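Long-range contact in thiamine-monophosphate kinase (Aquifex aeolicus, PDB 1VQV), which catalyses the ATP-dependent phosphorylation of thiamine monophosphate to thiamine diphosphate, the active form of vitamin B1: residues B[155-160]-B[259-264]. Sequence-based numbering, arbitrary orientation.
Sequences GTLGDS and GEDYQL
Residues 155-160, a loop running into helix 159-168, approach residues 259-264, a loop leading into strand 263-268, with the CA atoms of Ser160 and Asp261 5.6 Å apart and those of Gly155 and Gln263 6.3 Å apart. Asp261 lays its carboxylate over the start of the helix. Its OD2 takes the N-H of Gly158, the N-cap residue, on the syn side but 31° out of the carboxylate plane, at 3.1 Å and nearly straight (170°), while OD1 receives a weak bond from Ser160 N at 3.4 Å. Leu157 crosses this side chain at about a right angle, its CB near OD2. Ser160 OG, anti to its backbone N (chi1 -172°), reaches Glu260 O in another weak bond of 3.1 Å. An alanine in place of Asp261 would probably leave both amides without these acceptors. Gln263 CG, anti to its carbonyl carbon, lies 3.6 Å from Thr156 O, and the bend at chi2 brings NE2 against Gly155 CA, while OE1 bonds to Ser154 OG. Thr156 OG1 donates to OD1 of Asp159; OD2 salt-bridges Arg184. The helix start bonded to Asp261 thus adjoins the active-site loop of this PurM-like kinase, where Glu260 binds substrate beside Asp207 and Ser209.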
loop_
_atom_site.group_PDB
_atom_site.type_symbol
_atom_site.label_atom_id
_atom_site.label_comp_id
_atom_site.label_asym_id
_atom_site.label_seq_id
_atom_site.Cartn_x
_atom_site.Cartn_y
_atom_site.Cartn_z
ATOM N N GLY B 155 5.684 -27.059 7.675
ATOM C CA GLY B 155 5.300 -27.700 6.433
ATOM C C GLY B 155 6.455 -28.338 5.693
ATOM O O GLY B 155 7.448 -28.748 6.298
ATOM N N THR B 156 6.310 -28.423 4.375
ATOM C CA THR B 156 7.322 -29.004 3.488
ATOM C C THR B 156 7.854 -27.911 2.560
ATOM O O THR B 156 7.320 -26.807 2.536
ATOM C CB THR B 156 6.716 -30.175 2.649
ATOM O OG1 THR B 156 5.620 -29.699 1.848
ATOM C CG2 THR B 156 6.191 -31.271 3.575
ATOM N N LEU B 157 8.903 -28.200 1.803
ATOM C CA LEU B 157 9.445 -27.179 0.925
ATOM C C LEU B 157 9.522 -27.650 -0.510
ATOM O O LEU B 157 9.656 -28.851 -0.764
ATOM C CB LEU B 157 10.833 -26.772 1.398
ATOM C CG LEU B 157 10.942 -26.394 2.877
ATOM C CD1 LEU B 157 12.400 -26.426 3.261
ATOM C CD2 LEU B 157 10.315 -25.028 3.155
ATOM N N GLY B 158 9.423 -26.689 -1.435
ATOM C CA GLY B 158 9.506 -26.971 -2.857
ATOM C C GLY B 158 8.182 -27.030 -3.594
ATOM O O GLY B 158 8.129 -26.849 -4.812
ATOM N N ASP B 159 7.105 -27.266 -2.855
ATOM C CA ASP B 159 5.770 -27.377 -3.446
ATOM C C ASP B 159 5.348 -26.227 -4.353
ATOM O O ASP B 159 4.923 -26.456 -5.481
ATOM C CB ASP B 159 4.734 -27.585 -2.335
ATOM C CG ASP B 159 5.010 -28.838 -1.518
ATOM O OD1 ASP B 159 6.018 -28.880 -0.790
ATOM O OD2 ASP B 159 4.230 -29.796 -1.619
ATOM N N SER B 160 5.462 -24.997 -3.870
ATOM C CA SER B 160 5.084 -23.829 -4.661
ATOM C C SER B 160 5.837 -23.792 -6.010
ATOM O O SER B 160 5.260 -23.484 -7.048
ATOM C CB SER B 160 5.349 -22.562 -3.837
ATOM O OG SER B 160 4.841 -21.392 -4.448
ATOM N N GLY B 259 12.339 -21.059 -3.709
ATOM C CA GLY B 259 11.776 -19.727 -3.706
ATOM C C GLY B 259 10.707 -19.623 -2.633
ATOM O O GLY B 259 10.815 -20.257 -1.574
ATOM N N GLU B 260 9.663 -18.847 -2.904
ATOM C CA GLU B 260 8.597 -18.640 -1.931
ATOM C C GLU B 260 7.713 -19.852 -1.676
ATOM O O GLU B 260 7.098 -20.377 -2.596
ATOM C CB GLU B 260 7.733 -17.461 -2.367
ATOM C CG GLU B 260 6.446 -17.282 -1.584
ATOM C CD GLU B 260 6.641 -16.628 -0.226
ATOM O OE1 GLU B 260 6.981 -15.427 -0.187
ATOM O OE2 GLU B 260 6.453 -17.322 0.800
ATOM N N ASP B 261 7.652 -20.271 -0.410
ATOM C CA ASP B 261 6.845 -21.413 0.021
ATOM C C ASP B 261 5.827 -21.057 1.084
ATOM O O ASP B 261 4.976 -21.860 1.432
ATOM C CB ASP B 261 7.733 -22.519 0.581
ATOM C CG ASP B 261 8.108 -23.537 -0.455
ATOM O OD1 ASP B 261 7.179 -24.148 -1.025
ATOM O OD2 ASP B 261 9.326 -23.720 -0.693
ATOM N N TYR B 262 5.931 -19.851 1.610
ATOM C CA TYR B 262 5.035 -19.378 2.654
ATOM C C TYR B 262 5.111 -20.243 3.908
ATOM O O TYR B 262 4.115 -20.437 4.602
ATOM C CB TYR B 262 3.597 -19.330 2.148
ATOM C CG TYR B 262 3.466 -18.765 0.760
ATOM C CD1 TYR B 262 3.228 -19.607 -0.324
ATOM C CD2 TYR B 262 3.595 -17.394 0.525
ATOM C CE1 TYR B 262 3.123 -19.108 -1.613
ATOM C CE2 TYR B 262 3.494 -16.878 -0.759
ATOM C CZ TYR B 262 3.257 -17.743 -1.827
ATOM O OH TYR B 262 3.180 -17.249 -3.113
ATOM N N GLN B 263 6.298 -20.774 4.177
ATOM C CA GLN B 263 6.521 -21.570 5.374
ATOM C C GLN B 263 7.459 -20.787 6.283
ATOM O O GLN B 263 8.177 -19.893 5.837
ATOM C CB GLN B 263 7.126 -22.934 5.028
ATOM C CG GLN B 263 6.173 -23.893 4.322
ATOM C CD GLN B 263 4.902 -24.183 5.117
ATOM O OE1 GLN B 263 4.624 -23.550 6.130
ATOM N NE2 GLN B 263 4.122 -25.136 4.644
ATOM N N LEU B 264 7.446 -21.116 7.564
ATOM C CA LEU B 264 8.288 -20.429 8.532
ATOM C C LEU B 264 9.665 -21.046 8.713
ATOM O O LEU B 264 9.826 -22.259 8.638
ATOM C CB LEU B 264 7.594 -20.405 9.885
ATOM C CG LEU B 264 6.271 -19.660 9.927
ATOM C CD1 LEU B 264 5.577 -19.935 11.231
ATOM C CD2 LEU B 264 6.533 -18.161 9.746
#